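Local coordinates for filamentation induced by cAMP protein Fic (Desulfovibrio alaskensis, PDB 4RGL) that is of unknown function but belongs to the Fic/DOC family of helical proteins and carries a C-terminal domain of the helix-turn-helix type, at residues A[107-112]-A[125-130]; A[152-157]-A[182-187]; A[101-106]-A[194-199]; A[111-116]-A[190-195]; A[85-90]-A[118-123]. All blocks are in the same frame, centred on the assembly; numbering follows the deposited sequence.

In the fold
All five contacts lie in the helical Fic part of the chain. Contacts 2, 3 and 4 are buried, whereas contacts 1 and 5 lie at the surface and pin two parts of the loop that follows helix 106-117. That helix also serves contacts 1 and 4, and helix 189-202 serves contacts 3 and 4, so this helix pair is the common framework. Chemistry follows place: contacts 2 and 4 have no hydrogen bond across their segments, and a selenomethionine takes a large part in each; contact 3 adds an indole N-H bond to the carbonyl of buried Ala103; contact 1 combines ring packing with a C-H...O approach; and contact 5 relies on one asparagine amide beside a leucine.

Contact 1. Residues A[107-112]-A[125-130]; sequences GDLLAA and GRYRSG
The Tyr127 ring has the methyl CD2 of Leu110 over one face, 3.9 Å from Tyr127 CE1, while Leu109 CD2 lies at its edge, 3.9 Å from Tyr127 OH. Both leucine side chains cross the tyrosine at about a right angle. A broad, flat group suits this place because its ring carbons take Leu110 and the hydroxyl end of its edge takes Leu109, while OH still hydrogen-bonds Glu106 at the start of helix 106-117. The second flat group, the guanidinium of Arg128, does not touch the helix but fixes the loop; its NH1 donates to Gly130 O at 2.9 Å, with the acceptor in the guanidinium plane. Its NE bonds His183 O, and NH2 reaches Ile182 O and Pro145 O. Nearer the helix the backbones meet directly. Gly125 CA makes a C-H...O contact of 3.3 Å with Leu110 O, and Gly125 O lies 3.6 Å from Leu110 CB. Glycine suits that point: its phi is positive (67°), and a side chain would come close to Leu110 O. The whole is a loop folded back over the helix it follows, tied by arginine to carbonyls where the HPFx(D/E)GNGR motif of Fic proteins begins.

Contact 2. Residues A[152-157]-A[182-187]; sequences KLMADL and IHPFAD
The terminal methyl CE of Met154, modelled as selenomethionine, fits between Ile182 and Pro184 and gathers most of the neighbours in this contact. It lies 3.4 Å from Ile182 CD1 and 3.4 Å from Pro184 CG, and Ile182 CB and CG2 are each 3.5 Å from the same Met154 CE. The chain is bent to get there: chi2 of -62° folds SE back, and chi3 (146°) sets the direction of CE. Met154 and Ile182 lie alongside each other, pointing opposite ways, whereas Met154 crosses the proline ring at about a right angle, with SE 4.0 Å from Pro184 CG. A long, flexible, unbranched side chain suits a slot between a branched residue and a rigid ring. Ile182 ends helix 168-182, and His183, with positive phi, turns the chain out of it; Pro184 follows as the second residue of the HPFx(D/E)GNGR motif that identifies Fic proteins, so helix 150-163 packs against the very start of that motif loop. Tyr127 and Phe179 add further apolar cover around Pro184. Packing is looser toward Leu153, which is partly exposed. There the closest approach is Leu153 CB to Ile182 CD1 at 3.7 Å, and the leucine methyl CD1 comes only to 4.1 Å from Ile182 CG2. One turn further along helix 150-163, buried Leu157 also stands slightly back, its CD2 4.2 Å from Ile182 CD1.

Contact 3. Residues A[101-106]-A[194-199]; sequences WDASVE and RLWQTL
Trp101, Trp196 and Ala103 carry this contact between the loop before helix 106-117 and helix 189-202. The indole of Trp196 donates from NE1 to Ala103 O at 2.8 Å, with an N-H...O angle of 154°; the donor lies in the carbonyl plane, on a lone pair, and the oxygen sits at the edge of the ring. Ala103 is small enough for the indole and Leu199 to come close: its CB is 3.8 Å from the same nitrogen and 4.0 Å from Leu199 CD2. The two tryptophans meet obliquely, six-membered ring centroids 5.9 Å apart and planes at 31°, with Trp101 CE3 touching Trp196 CZ3. Leu199 CD2 touches both, over one face of Trp196 near the rim and at the edge of Trp101, 3.8 Å from Trp101 CB. The acceptor is presented by a type I turn from Asp102 to Val105, stiffened by an Asx turn in which Asp102 OD1 takes Ser104 N; Ser104 OG reaches the same oxygen. Helix 106-117 completes the setting, with Ala112 packed on both indoles. In this buried part of the Fic domain, tryptophan thus supplies apolar bulk together with one N-H, which probably lowers the cost of burying a turn carbonyl.

Contact 4. Residues A[111-116]-A[190-195]; sequences AAHELL and GRMGRL
Met192, a selenomethionine, is bent at both chi2 (-60°) and chi3 (-64°), which brings SE and then CE back against Ala112, His113 and Leu116. The contact is a helix pair of the Fic domain: helix 189-202, whose first residues are the NGR end of the family motif, packs on helix 106-117. The N-to-C directions of the two short segments make 126°, their axes approaching to 10.9 Å. At this axis separation a long side chain such as Met192 spans the interface, while Ala112, with only a methyl, admits Met192 CE at 3.9 Å. His113 meets Met192 at right angles, CD2 lying 4.0 Å from Met192 CG at the ring edge. The ring's nitrogens are occupied elsewhere, ND1 with Gly125 N and NE2 with Asp187 O of the motif loop, and Phe185 stacks on it. Arg191 lends only its aliphatic base here; its NH2 hydrogen-bonds an unidentified ligand. The methyl CD2 of Leu116 touches both Met192 SE at 3.8 Å and Arg191 CB at 3.9 Å.

Contact 5. Residues A[85-90]-A[118-123]; sequences IQEVRN and RGLVDE
Asn90 and Leu120 reach toward each other tip to tip, with Asn90 ND2 3.5 Å from Leu120 CD1. The asparagine's CG stands anti to its carbonyl carbon (chi1 -74°), and from there the amide donates through ND2 to Arg118 O at 2.8 Å. That bond lies on a lone pair in the carbonyl plane and close to the amide plane; a second, weak bond runs from ND2 to Leu116 O. Leu120 has its CG anti to the carbonyl carbon, and chi2 of 169° carries CD1 outward to the helix. Its two methyls divide the work: CD1 touches Glu87 CG at 4.0 Å and CD2 touches Gln86 CB at 4.1 Å. Glu87 is extended beyond CG and crosses Leu120 at about a right angle, offering methylene carbon here while its OE1 bonds Asn62. Gln86 is bent at chi2, and its OE1 accepts from Arg89 NH1 at 3.1 Å. Arg118 turns its end away to a salt bridge with Glu114. The loop leaving helix 106-117 is thus fastened to helix 82-95. Backbone carbonyls at and just past the helix end lack the next turn's amides, and a short asparagine supplies an N-H there while leucine packs on aliphatic stems of polar residues.

Contact 1. Residues A[107-112]-A[125-130]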
# COMPACT_ATOMS: atom_id res chain seq x y z
N GLY A 107 -3.74 -13.52 19.86
CA GLY A 107 -3.80 -12.23 20.54
C GLY A 107 -3.49 -11.06 19.64
O GLY A 107 -4.13 -10.01 19.74
N ASP A 108 -2.52 -11.24 18.71
CA ASP A 108 -2.15 -10.20 17.75
C ASP A 108 -3.26 -9.98 16.74
O ASP A 108 -3.52 -8.84 16.34
CB ASP A 108 -0.84 -10.58 17.03
CG ASP A 108 0.39 -10.57 17.93
OD1 ASP A 108 0.32 -9.95 19.03
OD2 ASP A 108 1.44 -11.09 17.51
N LEU A 109 -3.98 -11.07 16.35
CA LEU A 109 -5.12 -10.99 15.44
C LEU A 109 -6.24 -10.16 16.07
O LEU A 109 -6.85 -9.32 15.39
CB LEU A 109 -5.63 -12.41 15.08
CG LEU A 109 -6.81 -12.49 14.07
CD1 LEU A 109 -6.37 -12.06 12.69
CD2 LEU A 109 -7.37 -13.89 14.00
N LEU A 110 -6.49 -10.37 17.38
CA LEU A 110 -7.54 -9.65 18.09
C LEU A 110 -7.15 -8.19 18.32
O LEU A 110 -7.97 -7.30 18.11
CB LEU A 110 -7.83 -10.34 19.44
CG LEU A 110 -8.25 -11.82 19.35
CD1 LEU A 110 -8.40 -12.42 20.70
CD2 LEU A 110 -9.53 -12.00 18.53
N ALA A 111 -5.87 -7.94 18.66
CA ALA A 111 -5.36 -6.58 18.83
C ALA A 111 -5.52 -5.75 17.52
O ALA A 111 -5.85 -4.56 17.58
CB ALA A 111 -3.89 -6.62 19.25
N ALA A 112 -5.33 -6.41 16.36
CA ALA A 112 -5.49 -5.76 15.06
C ALA A 112 -6.95 -5.42 14.79
O ALA A 112 -7.25 -4.30 14.35
CB ALA A 112 -4.96 -6.67 13.95
N GLY A 125 -12.06 -6.79 18.96
CA GLY A 125 -10.96 -7.53 19.58
C GLY A 125 -11.37 -8.86 20.18
O GLY A 125 -10.78 -9.32 21.16
N ARG A 126 -12.42 -9.47 19.61
CA ARG A 126 -12.96 -10.76 20.05
C ARG A 126 -13.80 -11.37 18.96
O ARG A 126 -14.26 -10.65 18.07
CB ARG A 126 -13.79 -10.60 21.35
CG ARG A 126 -14.89 -9.54 21.26
CD ARG A 126 -15.58 -9.33 22.60
NE ARG A 126 -16.39 -8.11 22.60
CZ ARG A 126 -15.92 -6.91 22.95
NH1 ARG A 126 -14.65 -6.76 23.31
NH2 ARG A 126 -16.72 -5.85 22.93
N TYR A 127 -14.00 -12.68 19.00
CA TYR A 127 -14.80 -13.35 17.99
C TYR A 127 -16.28 -13.11 18.24
O TYR A 127 -16.68 -12.82 19.37
CB TYR A 127 -14.49 -14.86 17.94
CG TYR A 127 -13.04 -15.17 17.62
CD1 TYR A 127 -12.37 -14.48 16.61
CD2 TYR A 127 -12.38 -16.23 18.23
CE1 TYR A 127 -11.05 -14.78 16.28
CE2 TYR A 127 -11.07 -16.55 17.90
CZ TYR A 127 -10.40 -15.83 16.93
OH TYR A 127 -9.10 -16.13 16.61
N ARG A 128 -17.09 -13.15 17.16
CA ARG A 128 -18.53 -12.92 17.24
C ARG A 128 -19.21 -13.91 18.18
O ARG A 128 -18.82 -15.09 18.23
CB ARG A 128 -19.15 -13.01 15.84
CG ARG A 128 -18.79 -14.28 15.10
CD ARG A 128 -19.29 -14.27 13.70
NE ARG A 128 -18.76 -15.39 12.92
CZ ARG A 128 -19.35 -16.57 12.83
NH1 ARG A 128 -20.49 -16.80 13.47
NH2 ARG A 128 -18.81 -17.54 12.10
N SER A 129 -20.21 -13.44 18.93
CA SER A 129 -20.96 -14.29 19.85
C SER A 129 -22.12 -14.96 19.13
O SER A 129 -22.68 -15.95 19.64
CB SER A 129 -21.47 -13.47 21.03
OG SER A 129 -22.31 -12.42 20.59
N GLY A 130 -22.46 -14.45 17.95
CA GLY A 130 -23.56 -14.97 17.17
C GLY A 130 -23.21 -15.23 15.73
O GLY A 130 -22.03 -15.17 15.34

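Contact 2. Residues A[152-157]-A[182-187]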
# COMPACT_ATOMS: atom_id res chain seq x y z
N LYS A 152 -12.30 -22.97 17.86
CA LYS A 152 -11.53 -24.16 17.42
C LYS A 152 -11.03 -23.97 15.98
O LYS A 152 -9.86 -24.25 15.69
CB LYS A 152 -12.40 -25.43 17.54
CG LYS A 152 -11.70 -26.72 17.07
CD LYS A 152 -10.61 -27.19 18.04
CE LYS A 152 -9.88 -28.41 17.54
NZ LYS A 152 -10.79 -29.57 17.36
N LEU A 153 -11.92 -23.51 15.07
CA LEU A 153 -11.56 -23.27 13.66
C LEU A 153 -10.38 -22.31 13.55
O LEU A 153 -9.44 -22.56 12.78
CB LEU A 153 -12.78 -22.71 12.88
CG LEU A 153 -13.91 -23.68 12.60
CD1 LEU A 153 -15.17 -22.95 12.20
CD2 LEU A 153 -13.52 -24.68 11.53
N MSE A 154 -10.40 -21.23 14.35
CA MSE A 154 -9.35 -20.22 14.34
C MSE A 154 -8.10 -20.73 15.03
O MSE A 154 -7.00 -20.47 14.54
CB MSE A 154 -9.85 -18.93 15.02
CG MSE A 154 -10.70 -18.10 14.10
SE MSE A 154 -9.69 -17.54 12.55
CE MSE A 154 -10.94 -17.57 11.37
N ALA A 155 -8.26 -21.51 16.11
CA ALA A 155 -7.12 -22.11 16.81
C ALA A 155 -6.36 -23.04 15.88
O ALA A 155 -5.13 -22.94 15.78
CB ALA A 155 -7.60 -22.87 18.04
N ASP A 156 -7.10 -23.90 15.14
CA ASP A 156 -6.51 -24.84 14.19
C ASP A 156 -5.81 -24.10 13.06
O ASP A 156 -4.67 -24.41 12.73
CB ASP A 156 -7.58 -25.79 13.61
CG ASP A 156 -8.17 -26.75 14.62
OD1 ASP A 156 -7.50 -27.02 15.66
OD2 ASP A 156 -9.26 -27.31 14.35
N LEU A 157 -6.50 -23.09 12.48
CA LEU A 157 -5.96 -22.31 11.37
C LEU A 157 -4.64 -21.60 11.76
O LEU A 157 -3.68 -21.63 10.99
CB LEU A 157 -7.00 -21.27 10.89
CG LEU A 157 -6.59 -20.42 9.68
CD1 LEU A 157 -6.21 -21.29 8.49
CD2 LEU A 157 -7.68 -19.45 9.31
N ILE A 182 -14.51 -18.73 7.50
CA ILE A 182 -14.90 -18.75 8.90
C ILE A 182 -15.62 -17.43 9.30
O ILE A 182 -16.62 -17.49 10.02
CB ILE A 182 -13.68 -19.04 9.82
CG1 ILE A 182 -12.98 -20.37 9.41
CG2 ILE A 182 -14.11 -19.08 11.31
CD1 ILE A 182 -11.61 -20.65 10.10
N HIS A 183 -15.12 -16.25 8.80
CA HIS A 183 -15.68 -14.93 9.19
C HIS A 183 -15.74 -14.83 10.72
O HIS A 183 -16.82 -14.93 11.31
CB HIS A 183 -17.09 -14.73 8.58
CG HIS A 183 -17.12 -13.84 7.38
ND1 HIS A 183 -16.53 -14.21 6.19
CD2 HIS A 183 -17.80 -12.68 7.18
CE1 HIS A 183 -16.79 -13.24 5.33
NE2 HIS A 183 -17.55 -12.29 5.88
N PRO A 184 -14.57 -14.82 11.40
CA PRO A 184 -14.57 -14.98 12.87
C PRO A 184 -15.12 -13.76 13.61
O PRO A 184 -15.52 -13.88 14.76
CB PRO A 184 -13.09 -15.19 13.20
CG PRO A 184 -12.36 -14.56 12.09
CD PRO A 184 -13.19 -14.80 10.87
N PHE A 185 -15.09 -12.58 12.98
CA PHE A 185 -15.51 -11.36 13.66
C PHE A 185 -16.91 -10.93 13.22
O PHE A 185 -17.37 -11.32 12.14
CB PHE A 185 -14.51 -10.24 13.42
CG PHE A 185 -13.11 -10.57 13.87
CD1 PHE A 185 -12.77 -10.53 15.22
CD2 PHE A 185 -12.11 -10.87 12.95
CE1 PHE A 185 -11.47 -10.83 15.64
CE2 PHE A 185 -10.81 -11.15 13.37
CZ PHE A 185 -10.50 -11.14 14.72
N ALA A 186 -17.59 -10.13 14.05
CA ALA A 186 -18.90 -9.61 13.73
C ALA A 186 -18.85 -8.67 12.51
O ALA A 186 -19.79 -8.64 11.71
CB ALA A 186 -19.47 -8.87 14.93
N ASP A 187 -17.74 -7.91 12.36
CA ASP A 187 -17.56 -6.98 11.24
C ASP A 187 -16.11 -6.92 10.81
O ASP A 187 -15.22 -7.21 11.61
CB ASP A 187 -18.06 -5.56 11.61
CG ASP A 187 -19.52 -5.48 12.01
OD1 ASP A 187 -19.82 -5.63 13.21
OD2 ASP A 187 -20.36 -5.18 11.12

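Contact 3. Residues A[101-106]-A[194-199]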
# COMPACT_ATOMS: atom_id res chain seq x y z
N TRP A 101 3.04 -7.47 15.27
CA TRP A 101 2.27 -8.70 15.21
C TRP A 101 2.98 -9.85 14.49
O TRP A 101 3.63 -9.66 13.45
CB TRP A 101 0.92 -8.46 14.55
CG TRP A 101 0.15 -7.33 15.15
CD1 TRP A 101 -0.03 -7.08 16.48
CD2 TRP A 101 -0.66 -6.38 14.46
NE1 TRP A 101 -0.81 -5.96 16.65
CE2 TRP A 101 -1.23 -5.53 15.42
CE3 TRP A 101 -0.95 -6.17 13.10
CZ2 TRP A 101 -2.06 -4.46 15.08
CZ3 TRP A 101 -1.76 -5.09 12.76
CH2 TRP A 101 -2.32 -4.26 13.74
N ASP A 102 2.75 -11.07 15.00
CA ASP A 102 3.10 -12.33 14.37
C ASP A 102 1.80 -13.00 13.90
O ASP A 102 0.87 -13.14 14.69
CB ASP A 102 3.89 -13.23 15.37
CG ASP A 102 4.38 -14.55 14.79
OD1 ASP A 102 3.59 -15.23 14.10
OD2 ASP A 102 5.50 -14.97 15.16
N ALA A 103 1.70 -13.28 12.59
CA ALA A 103 0.45 -13.73 11.96
C ALA A 103 -0.16 -14.99 12.64
O ALA A 103 -1.36 -15.25 12.50
CB ALA A 103 0.68 -14.00 10.50
N SER A 104 0.65 -15.77 13.37
CA SER A 104 0.17 -17.01 13.98
C SER A 104 -0.35 -16.78 15.43
O SER A 104 -0.92 -17.69 16.03
CB SER A 104 1.27 -18.06 13.98
OG SER A 104 2.41 -17.61 14.69
N VAL A 105 -0.15 -15.56 15.98
CA VAL A 105 -0.56 -15.25 17.36
C VAL A 105 -2.02 -14.78 17.39
O VAL A 105 -2.34 -13.72 16.83
CB VAL A 105 0.38 -14.21 18.03
CG1 VAL A 105 -0.08 -13.89 19.45
CG2 VAL A 105 1.83 -14.70 18.03
N GLU A 106 -2.90 -15.53 18.10
CA GLU A 106 -4.33 -15.21 18.20
C GLU A 106 -4.53 -13.83 18.83
O GLU A 106 -5.37 -13.06 18.36
CB GLU A 106 -5.06 -16.29 19.02
CG GLU A 106 -6.58 -16.21 18.89
CD GLU A 106 -7.32 -17.35 19.57
OE1 GLU A 106 -6.93 -17.72 20.70
OE2 GLU A 106 -8.34 -17.81 19.00
N ARG A 194 -7.42 -9.29 4.09
CA ARG A 194 -6.38 -8.63 3.31
C ARG A 194 -5.24 -8.16 4.20
O ARG A 194 -4.08 -8.22 3.79
CB ARG A 194 -6.96 -7.45 2.53
CG ARG A 194 -8.04 -7.88 1.58
CD ARG A 194 -8.72 -6.73 0.92
NE ARG A 194 -10.07 -7.10 0.52
CZ ARG A 194 -11.16 -6.76 1.20
NH1 ARG A 194 -11.08 -5.89 2.20
NH2 ARG A 194 -12.34 -7.19 0.81
N LEU A 195 -5.56 -7.71 5.43
CA LEU A 195 -4.55 -7.27 6.37
C LEU A 195 -3.63 -8.41 6.75
O LEU A 195 -2.41 -8.26 6.70
CB LEU A 195 -5.20 -6.68 7.63
CG LEU A 195 -4.22 -6.31 8.78
CD1 LEU A 195 -3.32 -5.14 8.39
CD2 LEU A 195 -4.97 -6.00 10.04
N TRP A 196 -4.21 -9.57 7.12
CA TRP A 196 -3.42 -10.69 7.60
C TRP A 196 -2.63 -11.34 6.46
O TRP A 196 -1.51 -11.79 6.68
CB TRP A 196 -4.30 -11.72 8.31
CG TRP A 196 -3.80 -12.06 9.68
CD1 TRP A 196 -3.32 -13.27 10.10
CD2 TRP A 196 -3.52 -11.14 10.74
NE1 TRP A 196 -2.88 -13.18 11.40
CE2 TRP A 196 -2.95 -11.87 11.80
CE3 TRP A 196 -3.72 -9.75 10.91
CZ2 TRP A 196 -2.60 -11.28 13.02
CZ3 TRP A 196 -3.33 -9.16 12.09
CH2 TRP A 196 -2.80 -9.92 13.14
N GLN A 197 -3.14 -11.27 5.21
CA GLN A 197 -2.37 -11.75 4.07
C GLN A 197 -1.11 -10.88 3.89
O GLN A 197 -0.01 -11.42 3.74
CB GLN A 197 -3.21 -11.74 2.79
CG GLN A 197 -2.41 -12.18 1.56
CD GLN A 197 -3.23 -12.21 0.32
OE1 GLN A 197 -4.21 -12.95 0.22
NE2 GLN A 197 -2.74 -11.56 -0.72
N THR A 198 -1.25 -9.54 4.03
CA THR A 198 -0.12 -8.61 3.98
C THR A 198 0.86 -8.91 5.14
O THR A 198 2.08 -8.81 4.95
CB THR A 198 -0.62 -7.15 4.05
OG1 THR A 198 -1.60 -6.94 3.03
CG2 THR A 198 0.50 -6.15 3.90
N LEU A 199 0.34 -9.32 6.31
CA LEU A 199 1.18 -9.62 7.47
C LEU A 199 1.99 -10.87 7.23
O LEU A 199 3.20 -10.86 7.45
CB LEU A 199 0.34 -9.75 8.76
CG LEU A 199 1.14 -9.90 10.07
CD1 LEU A 199 2.07 -8.70 10.29
CD2 LEU A 199 0.24 -10.07 11.23

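Contact 4. Residues A[111-116]-A[190-195]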
# COMPACT_ATOMS: atom_id res chain seq x y z
N ALA A 111 -5.87 -7.94 18.66
CA ALA A 111 -5.36 -6.58 18.83
C ALA A 111 -5.52 -5.75 17.52
O ALA A 111 -5.85 -4.56 17.58
CB ALA A 111 -3.89 -6.62 19.25
N ALA A 112 -5.33 -6.41 16.36
CA ALA A 112 -5.49 -5.76 15.06
C ALA A 112 -6.95 -5.42 14.79
O ALA A 112 -7.25 -4.30 14.35
CB ALA A 112 -4.96 -6.67 13.95
N HIS A 113 -7.87 -6.36 15.09
CA HIS A 113 -9.30 -6.14 14.89
C HIS A 113 -9.80 -4.99 15.78
O HIS A 113 -10.64 -4.19 15.34
CB HIS A 113 -10.09 -7.42 15.19
CG HIS A 113 -11.55 -7.29 14.95
ND1 HIS A 113 -12.44 -7.13 16.00
CD2 HIS A 113 -12.23 -7.22 13.78
CE1 HIS A 113 -13.63 -7.00 15.44
NE2 HIS A 113 -13.56 -7.06 14.10
N GLU A 114 -9.23 -4.86 17.01
CA GLU A 114 -9.54 -3.77 17.93
C GLU A 114 -9.19 -2.40 17.30
O GLU A 114 -10.03 -1.52 17.24
CB GLU A 114 -8.80 -3.96 19.28
CG GLU A 114 -8.50 -2.67 20.04
CD GLU A 114 -9.69 -1.80 20.41
OE1 GLU A 114 -10.83 -2.31 20.43
OE2 GLU A 114 -9.47 -0.60 20.70
N LEU A 115 -7.95 -2.26 16.79
CA LEU A 115 -7.50 -1.00 16.18
C LEU A 115 -8.33 -0.65 14.96
O LEU A 115 -8.60 0.52 14.71
CB LEU A 115 -6.03 -1.08 15.79
CG LEU A 115 -5.04 -1.02 16.93
CD1 LEU A 115 -3.65 -1.36 16.45
CD2 LEU A 115 -5.05 0.33 17.59
N LEU A 116 -8.72 -1.67 14.18
CA LEU A 116 -9.44 -1.49 12.93
C LEU A 116 -10.91 -1.10 13.17
O LEU A 116 -11.47 -0.33 12.39
CB LEU A 116 -9.38 -2.79 12.09
CG LEU A 116 -10.02 -2.74 10.70
CD1 LEU A 116 -9.17 -1.91 9.74
CD2 LEU A 116 -10.19 -4.13 10.14
N GLY A 190 -13.54 -9.03 5.81
CA GLY A 190 -12.89 -8.78 4.53
C GLY A 190 -11.59 -8.02 4.68
O GLY A 190 -10.53 -8.50 4.27
N ARG A 191 -11.65 -6.88 5.37
CA ARG A 191 -10.49 -6.03 5.64
C ARG A 191 -9.42 -6.77 6.49
O ARG A 191 -8.22 -6.56 6.27
CB ARG A 191 -10.93 -4.75 6.35
CG ARG A 191 -11.74 -3.82 5.44
CD ARG A 191 -12.37 -2.69 6.23
NE ARG A 191 -13.60 -3.12 6.89
CZ ARG A 191 -14.31 -2.34 7.70
NH1 ARG A 191 -13.88 -1.12 8.00
NH2 ARG A 191 -15.42 -2.79 8.26
N MSE A 192 -9.86 -7.64 7.45
CA MSE A 192 -8.94 -8.45 8.28
C MSE A 192 -8.25 -9.53 7.44
O MSE A 192 -7.12 -9.92 7.74
CB MSE A 192 -9.69 -9.10 9.45
CG MSE A 192 -10.05 -8.12 10.56
SE MSE A 192 -8.50 -7.26 11.34
CE MSE A 192 -7.64 -8.79 12.11
N GLY A 193 -8.95 -10.03 6.43
CA GLY A 193 -8.40 -11.02 5.51
C GLY A 193 -7.23 -10.48 4.73
O GLY A 193 -6.13 -11.05 4.76
N ARG A 194 -7.42 -9.29 4.09
CA ARG A 194 -6.38 -8.63 3.31
C ARG A 194 -5.24 -8.16 4.20
O ARG A 194 -4.08 -8.22 3.79
CB ARG A 194 -6.96 -7.45 2.53
CG ARG A 194 -8.04 -7.88 1.58
CD ARG A 194 -8.72 -6.73 0.92
NE ARG A 194 -10.07 -7.10 0.52
CZ ARG A 194 -11.16 -6.76 1.20
NH1 ARG A 194 -11.08 -5.89 2.20
NH2 ARG A 194 -12.34 -7.19 0.81
N LEU A 195 -5.56 -7.71 5.43
CA LEU A 195 -4.55 -7.27 6.37
C LEU A 195 -3.63 -8.41 6.75
O LEU A 195 -2.41 -8.26 6.70
CB LEU A 195 -5.20 -6.68 7.63
CG LEU A 195 -4.22 -6.31 8.78
CD1 LEU A 195 -3.32 -5.14 8.39
CD2 LEU A 195 -4.97 -6.00 10.04

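Contact 5. Residues A[85-90]-A[118-123]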
# COMPACT_ATOMS: atom_id res chain seq x y z
N ILE A 85 -14.74 8.27 7.12
CA ILE A 85 -13.47 8.93 7.44
C ILE A 85 -12.79 8.22 8.64
O ILE A 85 -11.57 8.04 8.63
CB ILE A 85 -13.69 10.46 7.71
CG1 ILE A 85 -14.35 11.15 6.47
CG2 ILE A 85 -12.38 11.14 8.08
CD1 ILE A 85 -14.80 12.61 6.71
N GLN A 86 -13.59 7.76 9.63
CA GLN A 86 -13.05 7.03 10.77
C GLN A 86 -12.58 5.64 10.38
O GLN A 86 -11.64 5.13 10.99
CB GLN A 86 -14.05 6.94 11.91
CG GLN A 86 -13.77 7.95 13.03
CD GLN A 86 -12.36 7.82 13.59
OE1 GLN A 86 -11.61 8.80 13.69
NE2 GLN A 86 -11.97 6.61 13.96
N GLU A 87 -13.22 5.03 9.36
CA GLU A 87 -12.75 3.75 8.84
C GLU A 87 -11.32 3.89 8.32
O GLU A 87 -10.48 3.05 8.62
CB GLU A 87 -13.68 3.23 7.72
CG GLU A 87 -15.02 2.71 8.22
CD GLU A 87 -15.86 2.00 7.18
OE1 GLU A 87 -15.34 1.74 6.07
OE2 GLU A 87 -17.02 1.63 7.49
N VAL A 88 -11.04 5.02 7.62
CA VAL A 88 -9.71 5.31 7.06
C VAL A 88 -8.69 5.54 8.20
O VAL A 88 -7.60 4.96 8.17
CB VAL A 88 -9.75 6.53 6.10
CG1 VAL A 88 -8.35 6.90 5.62
CG2 VAL A 88 -10.68 6.27 4.92
N ARG A 89 -9.04 6.39 9.18
CA ARG A 89 -8.15 6.67 10.31
C ARG A 89 -7.79 5.38 11.05
O ARG A 89 -6.61 5.12 11.28
CB ARG A 89 -8.80 7.68 11.28
CG ARG A 89 -9.08 9.06 10.67
CD ARG A 89 -9.31 10.10 11.75
NE ARG A 89 -9.68 11.40 11.19
CZ ARG A 89 -10.93 11.85 11.11
NH1 ARG A 89 -11.94 11.10 11.57
NH2 ARG A 89 -11.19 13.04 10.59
N ASN A 90 -8.80 4.54 11.36
CA ASN A 90 -8.59 3.25 12.04
C ASN A 90 -7.73 2.31 11.19
O ASN A 90 -6.80 1.68 11.71
CB ASN A 90 -9.93 2.58 12.38
CG ASN A 90 -10.67 3.23 13.53
OD1 ASN A 90 -10.29 4.28 14.05
ND2 ASN A 90 -11.74 2.58 13.97
N ARG A 118 -12.23 -0.01 16.33
CA ARG A 118 -12.42 0.84 17.51
C ARG A 118 -13.45 1.95 17.25
O ARG A 118 -13.33 2.69 16.26
CB ARG A 118 -11.10 1.45 17.96
CG ARG A 118 -11.23 2.35 19.20
CD ARG A 118 -9.90 2.93 19.61
NE ARG A 118 -8.93 1.89 19.93
CZ ARG A 118 -7.67 2.12 20.24
NH1 ARG A 118 -7.20 3.37 20.28
NH2 ARG A 118 -6.85 1.12 20.51
N GLY A 119 -14.48 2.02 18.10
CA GLY A 119 -15.51 3.05 18.04
C GLY A 119 -16.53 2.89 16.94
O GLY A 119 -17.45 3.71 16.82
N LEU A 120 -16.41 1.84 16.12
CA LEU A 120 -17.32 1.65 14.99
C LEU A 120 -18.33 0.54 15.27
O LEU A 120 -19.42 0.56 14.70
CB LEU A 120 -16.53 1.31 13.71
CG LEU A 120 -15.52 2.36 13.23
CD1 LEU A 120 -14.62 1.79 12.13
CD2 LEU A 120 -16.22 3.62 12.74
N VAL A 121 -17.93 -0.46 16.08
CA VAL A 121 -18.74 -1.67 16.30
C VAL A 121 -18.73 -2.05 17.80
O VAL A 121 -17.89 -1.57 18.55
CB VAL A 121 -18.23 -2.83 15.40
CG1 VAL A 121 -18.73 -4.19 15.89
CG2 VAL A 121 -18.62 -2.60 13.94
N ASP A 122 -19.71 -2.89 18.23
CA ASP A 122 -19.82 -3.32 19.62
C ASP A 122 -18.75 -4.38 19.95
O ASP A 122 -17.97 -4.18 20.89
CB ASP A 122 -21.23 -3.86 19.92
N GLU A 123 -18.69 -5.48 19.17
CA GLU A 123 -17.75 -6.57 19.44
C GLU A 123 -16.41 -6.35 18.72
O GLU A 123 -16.24 -6.77 17.58
CB GLU A 123 -18.35 -7.93 19.03
CG GLU A 123 -19.53 -8.35 19.89
CD GLU A 123 -20.10 -9.70 19.52
OE1 GLU A 123 -20.86 -9.77 18.53
OE2 GLU A 123 -19.79 -10.69 20.22